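PDB 4PT7: replication initiator A family protein from Staphylococcus aureus CA-347, which initiates replication of staphylococcal multiresistance plasmids by assembling on the plasmid replication origin. Local coordinates for the interface of chains A and B. Sequence-based numbering; all coordinates share one arbitrary frame. Chains: chain A/B, Replication initiator A family protein.

Contact 1 and contact 2 lie about 17 Å apart, measured between the centres of their C-alpha atoms, in one two-fold symmetric interface between two copies of RepA. In contact 1 the N-terminal segment of one chain sets B:Glu14 and B:Phe16 against A:Arg44 of helix 34-52 and A:Lys112; in contact 2 the chains are exchanged. Contact 1 also takes in the antiparallel meeting of the two 16-20 strands; contact 2 reaches outward to helix 8-13. Each chain thus lays its N-terminal segment on the other. The deposited assembly is a tetramer, and this pairing is plausibly one of the interfaces that hold it together.

Contact 1: the interface of chains A and B. Residues chain A 18-20, 44, 112; chain B 14-16.
B:Phe16 is the wedge of this contact: its side chain enters a groove formed by A:Gln18, A:Pro20 and A:Arg44 and buries 88 Å² of its surface. An aromatic ring suits the place because its face, edge and corner each meet a different group. The A:Gln18 amide lies over the rim of one face, 20° from parallel, its NE2 3.9 Å from CD1 of B:Phe16. The A:Gln18 chain runs extended beyond CG, which carries the amide out to that rim. Nearer the root of the ring, CB of A:Gln18 meets CG of B:Phe16 at 3.7 Å. The ring corner CE2 points into a guanidinium: CE2 of B:Phe16 is 3.4 Å from CZ of A:Arg44, over the centre of one guanidinium face. The planes stand 58° apart, so this is a ring edge set on a cationic face, not a parallel stack. The compact ring of A:Pro20 closes another side, with CA 3.8 Å from CD2 of B:Phe16.

Backbones meet here too, A:Pro20 and B:Phe16 forming an antiparallel beta bridge between the two 16-20 strands.

Charge completes the contact. Arginine suits its place because it can offer a flat face to the aromatic ring while its NH1 reaches B:Glu14, forming a salt bridge to OE1 at 3.2 Å. That N-H is not aimed at OE1; a weak hydrogen bond goes instead to OE2, at 3.4 Å from NH1 of A:Arg44. On its own side, NH2 of A:Arg44 makes a weak hydrogen bond to the side-chain oxygen OE1 of A:Gln18, 3.1 Å away, tying together two groups that flank the B:Phe16 ring.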
ATOM      1  N   GLN A  18      19.560   6.629   8.718  1.00 30.55           N
ATOM      2  CA  GLN A  18      19.622   6.659   7.271  1.00 34.80           C
ATOM      3  C   GLN A  18      19.236   5.357   6.611  1.00 37.83           C
ATOM      4  O   GLN A  18      19.851   4.323   6.857  1.00 36.38           O
ATOM      5  CB  GLN A  18      21.046   7.018   6.821  1.00 33.95           C
ATOM      6  CG  GLN A  18      21.600   8.279   7.442  1.00 41.32           C
ATOM      7  CD  GLN A  18      23.055   8.535   7.033  1.00 47.11           C
ATOM      8  OE1 GLN A  18      23.950   7.732   7.323  1.00 45.82           O
ATOM      9  NE2 GLN A  18      23.289   9.647   6.350  1.00 38.07           N
ATOM     10  N   ILE A  19      18.244   5.417   5.732  1.00 36.30           N
ATOM     11  CA  ILE A  19      17.830   4.224   5.022  1.00 33.71           C
ATOM     12  C   ILE A  19      18.267   4.354   3.576  1.00 34.20           C
ATOM     13  O   ILE A  19      17.985   5.359   2.930  1.00 31.48           O
ATOM     14  CB  ILE A  19      16.319   4.051   5.040  1.00 34.62           C
ATOM     15  CG1 ILE A  19      15.805   4.054   6.483  1.00 33.78           C
ATOM     16  CG2 ILE A  19      15.955   2.757   4.332  1.00 30.42           C
ATOM     17  CD1 ILE A  19      14.300   3.898   6.583  1.00 29.63           C
ATOM     18  N   PRO A  20      18.967   3.341   3.047  1.00 30.80           N
ATOM     19  CA  PRO A  20      19.412   3.408   1.650  1.00 30.33           C
ATOM     20  C   PRO A  20      18.207   3.574   0.721  1.00 35.10           C
ATOM     21  O   PRO A  20      17.199   2.873   0.872  1.00 33.84           O
ATOM     22  CB  PRO A  20      20.118   2.067   1.450  1.00 31.57           C
ATOM     23  CG  PRO A  20      20.641   1.756   2.823  1.00 27.13           C
ATOM     24  CD  PRO A  20      19.490   2.140   3.719  1.00 26.40           C
ATOM     25  N   ARG A  44      22.981   0.568  11.188  1.00 37.06           N
ATOM     26  CA  ARG A  44      24.022   1.290  10.456  1.00 35.69           C
ATOM     27  C   ARG A  44      24.566   2.377  11.389  1.00 35.83           C
ATOM     28  O   ARG A  44      25.767   2.640  11.418  1.00 37.42           O
ATOM     29  CB  ARG A  44      23.448   1.917   9.174  1.00 38.03           C
ATOM     30  CG  ARG A  44      24.275   3.066   8.628  1.00 43.72           C
ATOM     31  CD  ARG A  44      23.634   3.759   7.433  1.00 43.68           C
ATOM     32  NE  ARG A  44      24.426   3.446   6.260  1.00 49.78           N
ATOM     33  CZ  ARG A  44      25.428   4.185   5.807  1.00 39.38           C
ATOM     34  NH1 ARG A  44      26.093   3.782   4.745  1.00 41.81           N
ATOM     35  NH2 ARG A  44      25.728   5.345   6.369  1.00 39.72           N
ATOM     36  N   LYS A 112      26.458  -3.806   3.255  1.00 41.18           N
ATOM     37  CA  LYS A 112      26.014  -2.712   2.409  1.00 41.11           C
ATOM     38  C   LYS A 112      25.178  -3.301   1.280  1.00 41.25           C
ATOM     39  O   LYS A 112      25.407  -4.429   0.847  1.00 40.71           O
ATOM     40  CB  LYS A 112      27.233  -1.958   1.853  1.00 47.01           C
ATOM     41  CG  LYS A 112      28.138  -1.410   2.953  1.00 54.23           C
ATOM     42  CD  LYS A 112      29.525  -1.022   2.461  1.00 61.16           C
ATOM     43  CE  LYS A 112      29.530   0.266   1.678  1.00 65.04           C
ATOM     44  NZ  LYS A 112      30.934   0.665   1.358  1.00 70.07           N
TER
ATOM     45  N   GLU B  14      25.447   5.186  -1.364  1.00 41.50           N
ATOM     46  CA  GLU B  14      25.490   6.110  -0.241  1.00 41.89           C
ATOM     47  C   GLU B  14      24.452   7.230  -0.307  1.00 38.63           C
ATOM     48  O   GLU B  14      24.716   8.355   0.101  1.00 40.74           O
ATOM     49  CB  GLU B  14      26.897   6.697  -0.094  1.00 42.03           C
ATOM     50  CG  GLU B  14      27.953   5.683   0.353  1.00 48.93           C
ATOM     51  CD  GLU B  14      27.746   5.184   1.782  1.00 57.24           C
ATOM     52  OE1 GLU B  14      27.676   3.950   1.980  1.00 63.83           O
ATOM     53  OE2 GLU B  14      27.661   6.023   2.707  1.00 57.85           O
ATOM     54  N   ARG B  15      23.271   6.907  -0.819  1.00 35.46           N
ATOM     55  CA  ARG B  15      22.171   7.866  -0.884  1.00 38.78           C
ATOM     56  C   ARG B  15      21.066   7.310   0.011  1.00 35.47           C
ATOM     57  O   ARG B  15      20.722   6.122  -0.078  1.00 34.43           O
ATOM     58  CB  ARG B  15      21.694   8.030  -2.333  1.00 41.39           C
ATOM     59  CG  ARG B  15      22.823   8.535  -3.231  1.00 45.69           C
ATOM     60  CD  ARG B  15      22.346   9.025  -4.575  1.00 49.36           C
ATOM     61  NE  ARG B  15      23.468   9.448  -5.408  1.00 51.61           N
ATOM     62  CZ  ARG B  15      23.330  10.108  -6.552  1.00 53.65           C
ATOM     63  NH1 ARG B  15      22.119  10.416  -6.987  1.00 56.94           N
ATOM     64  NH2 ARG B  15      24.396  10.452  -7.263  1.00 52.87           N
ATOM     65  N   PHE B  16      20.520   8.152   0.882  1.00 32.89           N
ATOM     66  CA  PHE B  16      19.495   7.678   1.801  1.00 34.98           C
ATOM     67  C   PHE B  16      18.360   8.662   2.048  1.00 34.89           C
ATOM     68  O   PHE B  16      18.387   9.807   1.599  1.00 38.18           O
ATOM     69  CB  PHE B  16      20.104   7.334   3.183  1.00 36.13           C
ATOM     70  CG  PHE B  16      21.560   6.920   3.154  1.00 37.48           C
ATOM     71  CD1 PHE B  16      22.556   7.861   2.921  1.00 35.82           C
ATOM     72  CD2 PHE B  16      21.937   5.593   3.387  1.00 36.92           C
ATOM     73  CE1 PHE B  16      23.912   7.496   2.917  1.00 40.86           C
ATOM     74  CE2 PHE B  16      23.292   5.216   3.384  1.00 37.78           C
ATOM     75  CZ  PHE B  16      24.280   6.175   3.148  1.00 40.42           C
TER

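Contact 2: the interface of chains A and B. Residues chain A 10, 13-14, 16; chain B 44, 112.
The N-terminal helix 8-13 of chain A and the loop leading into strand 16-20 lie against chain B here, with A:Glu10 and A:Glu14 facing B:Lys112 and B:Arg44. The two acids fall on the same stretch of chain, and each is matched to a base of the partner.

The outer pair is A:Glu10 with B:Lys112, whose side chains cross at about a right angle. The ammonium NZ of B:Lys112 forms a salt bridge with the carboxylate OE2 of A:Glu10 at 3.1 Å, and weak hydrogen bonds run from it to both oxygens. Lysine serves well here because its long, flexible chain, bent at chi3 (69°), can bring the charge up to the helix. A:Lys13 flanks the same acid, its NZ 3.9 Å from OE1 of A:Glu10 in a loose salt bridge within the chain. NZ of A:Lys13 and NZ of B:Lys112 are 5.5 Å apart, and A:Glu10, set between them, would be expected to offset their like charges.

The inner pair is A:Glu14 with B:Arg44. OE2 of A:Glu14 approaches NH1 of B:Arg44 to 2.9 Å, but the N-H points away and the closeness is that of a salt bridge. A weak hydrogen bond from NH1 goes to OE1 of A:Glu14 instead. The carboxylate is turned 40° from the guanidinium, so the two do not form a flat, paired array. Above the centre of the guanidinium stands CE2 of A:Phe16, 3.5 Å from CZ of B:Arg44. The planes are 60° apart, so phenylalanine presents an apolar corner, not its face, to the cation, while the short acid chain of A:Glu14 can reach NH1 beside it. OE1 of A:Glu14 lies in the plane of that ring, at its edge.

Together the two charge pairs and the aromatic contact fasten the N-terminal segment of one RepA subunit to helix 34-52 and the loop residue B:Lys112 of its neighbour, a clasp likely to stabilise this pairing of subunits within the tetramer.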
ATOM      1  N   GLU A  10      18.764  22.482  17.575  1.00 44.02           N
ATOM      2  CA  GLU A  10      18.884  22.288  16.139  1.00 43.08           C
ATOM      3  C   GLU A  10      19.849  21.130  15.877  1.00 42.55           C
ATOM      4  O   GLU A  10      19.654  20.336  14.964  1.00 42.22           O
ATOM      5  CB  GLU A  10      19.392  23.568  15.476  1.00 47.61           C
ATOM      6  CG  GLU A  10      19.214  23.599  13.961  1.00 61.33           C
ATOM      7  CD  GLU A  10      17.743  23.517  13.537  1.00 70.71           C
ATOM      8  OE1 GLU A  10      16.907  24.276  14.092  1.00 72.85           O
ATOM      9  OE2 GLU A  10      17.427  22.696  12.646  1.00 68.58           O
ATOM     10  N   LYS A  13      18.035  18.016  16.588  1.00 41.30           N
ATOM     11  CA  LYS A  13      16.933  17.975  15.647  1.00 41.94           C
ATOM     12  C   LYS A  13      17.451  17.432  14.301  1.00 45.58           C
ATOM     13  O   LYS A  13      16.712  16.788  13.552  1.00 46.84           O
ATOM     14  CB  LYS A  13      16.395  19.392  15.494  1.00 46.97           C
ATOM     15  CG  LYS A  13      15.034  19.494  14.912  1.00 51.79           C
ATOM     16  CD  LYS A  13      14.618  20.951  14.843  1.00 51.63           C
ATOM     17  CE  LYS A  13      14.457  21.561  16.221  1.00 44.29           C
ATOM     18  NZ  LYS A  13      13.838  22.900  16.084  1.00 48.69           N
ATOM     19  N   GLU A  14      18.731  17.681  14.020  1.00 41.53           N
ATOM     20  CA  GLU A  14      19.366  17.240  12.780  1.00 39.29           C
ATOM     21  C   GLU A  14      20.145  15.923  12.887  1.00 38.56           C
ATOM     22  O   GLU A  14      21.149  15.721  12.212  1.00 40.96           O
ATOM     23  CB  GLU A  14      20.283  18.342  12.239  1.00 39.43           C
ATOM     24  CG  GLU A  14      19.538  19.556  11.643  1.00 44.66           C
ATOM     25  CD  GLU A  14      18.736  19.208  10.383  1.00 51.18           C
ATOM     26  OE1 GLU A  14      19.341  18.736   9.391  1.00 46.91           O
ATOM     27  OE2 GLU A  14      17.496  19.403  10.390  1.00 52.81           O
ATOM     28  N   PHE A  16      19.719  11.834  12.422  1.00 31.21           N
ATOM     29  CA  PHE A  16      18.787  10.895  11.820  1.00 32.61           C
ATOM     30  C   PHE A  16      19.324   9.485  11.618  1.00 35.79           C
ATOM     31  O   PHE A  16      20.512   9.200  11.814  1.00 31.65           O
ATOM     32  CB  PHE A  16      18.298  11.396  10.438  1.00 38.27           C
ATOM     33  CG  PHE A  16      18.390  12.885  10.227  1.00 37.81           C
ATOM     34  CD1 PHE A  16      19.627  13.498  10.036  1.00 37.17           C
ATOM     35  CD2 PHE A  16      17.235  13.672  10.148  1.00 37.77           C
ATOM     36  CE1 PHE A  16      19.719  14.875   9.765  1.00 37.09           C
ATOM     37  CE2 PHE A  16      17.324  15.055   9.876  1.00 37.84           C
ATOM     38  CZ  PHE A  16      18.567  15.649   9.685  1.00 35.61           C
TER
ATOM     39  N   ARG B  44      11.135  14.999   2.916  1.00 37.37           N
ATOM     40  CA  ARG B  44      12.263  15.828   3.332  1.00 38.91           C
ATOM     41  C   ARG B  44      13.273  15.898   2.196  1.00 39.24           C
ATOM     42  O   ARG B  44      13.799  16.964   1.875  1.00 39.89           O
ATOM     43  CB  ARG B  44      12.922  15.233   4.585  1.00 42.11           C
ATOM     44  CG  ARG B  44      14.198  15.933   5.003  1.00 44.78           C
ATOM     45  CD  ARG B  44      14.829  15.270   6.214  1.00 50.88           C
ATOM     46  NE  ARG B  44      15.076  16.290   7.219  1.00 55.84           N
ATOM     47  CZ  ARG B  44      16.153  17.060   7.258  1.00 49.88           C
ATOM     48  NH1 ARG B  44      16.259  17.978   8.204  1.00 46.94           N
ATOM     49  NH2 ARG B  44      17.140  16.880   6.394  1.00 47.58           N
ATOM     50  N   LYS B 112       9.837  21.030  10.560  1.00 42.20           N
ATOM     51  CA  LYS B 112      10.904  20.400  11.328  1.00 42.59           C
ATOM     52  C   LYS B 112      10.322  19.935  12.656  1.00 42.07           C
ATOM     53  O   LYS B 112       9.397  20.544  13.185  1.00 44.24           O
ATOM     54  CB  LYS B 112      12.059  21.397  11.545  1.00 41.34           C
ATOM     55  CG  LYS B 112      12.798  21.703  10.234  1.00 52.67           C
ATOM     56  CD  LYS B 112      13.503  23.055  10.222  1.00 58.67           C
ATOM     57  CE  LYS B 112      14.691  23.113  11.152  1.00 63.60           C
ATOM     58  NZ  LYS B 112      15.353  24.453  11.066  1.00 71.85           N
TER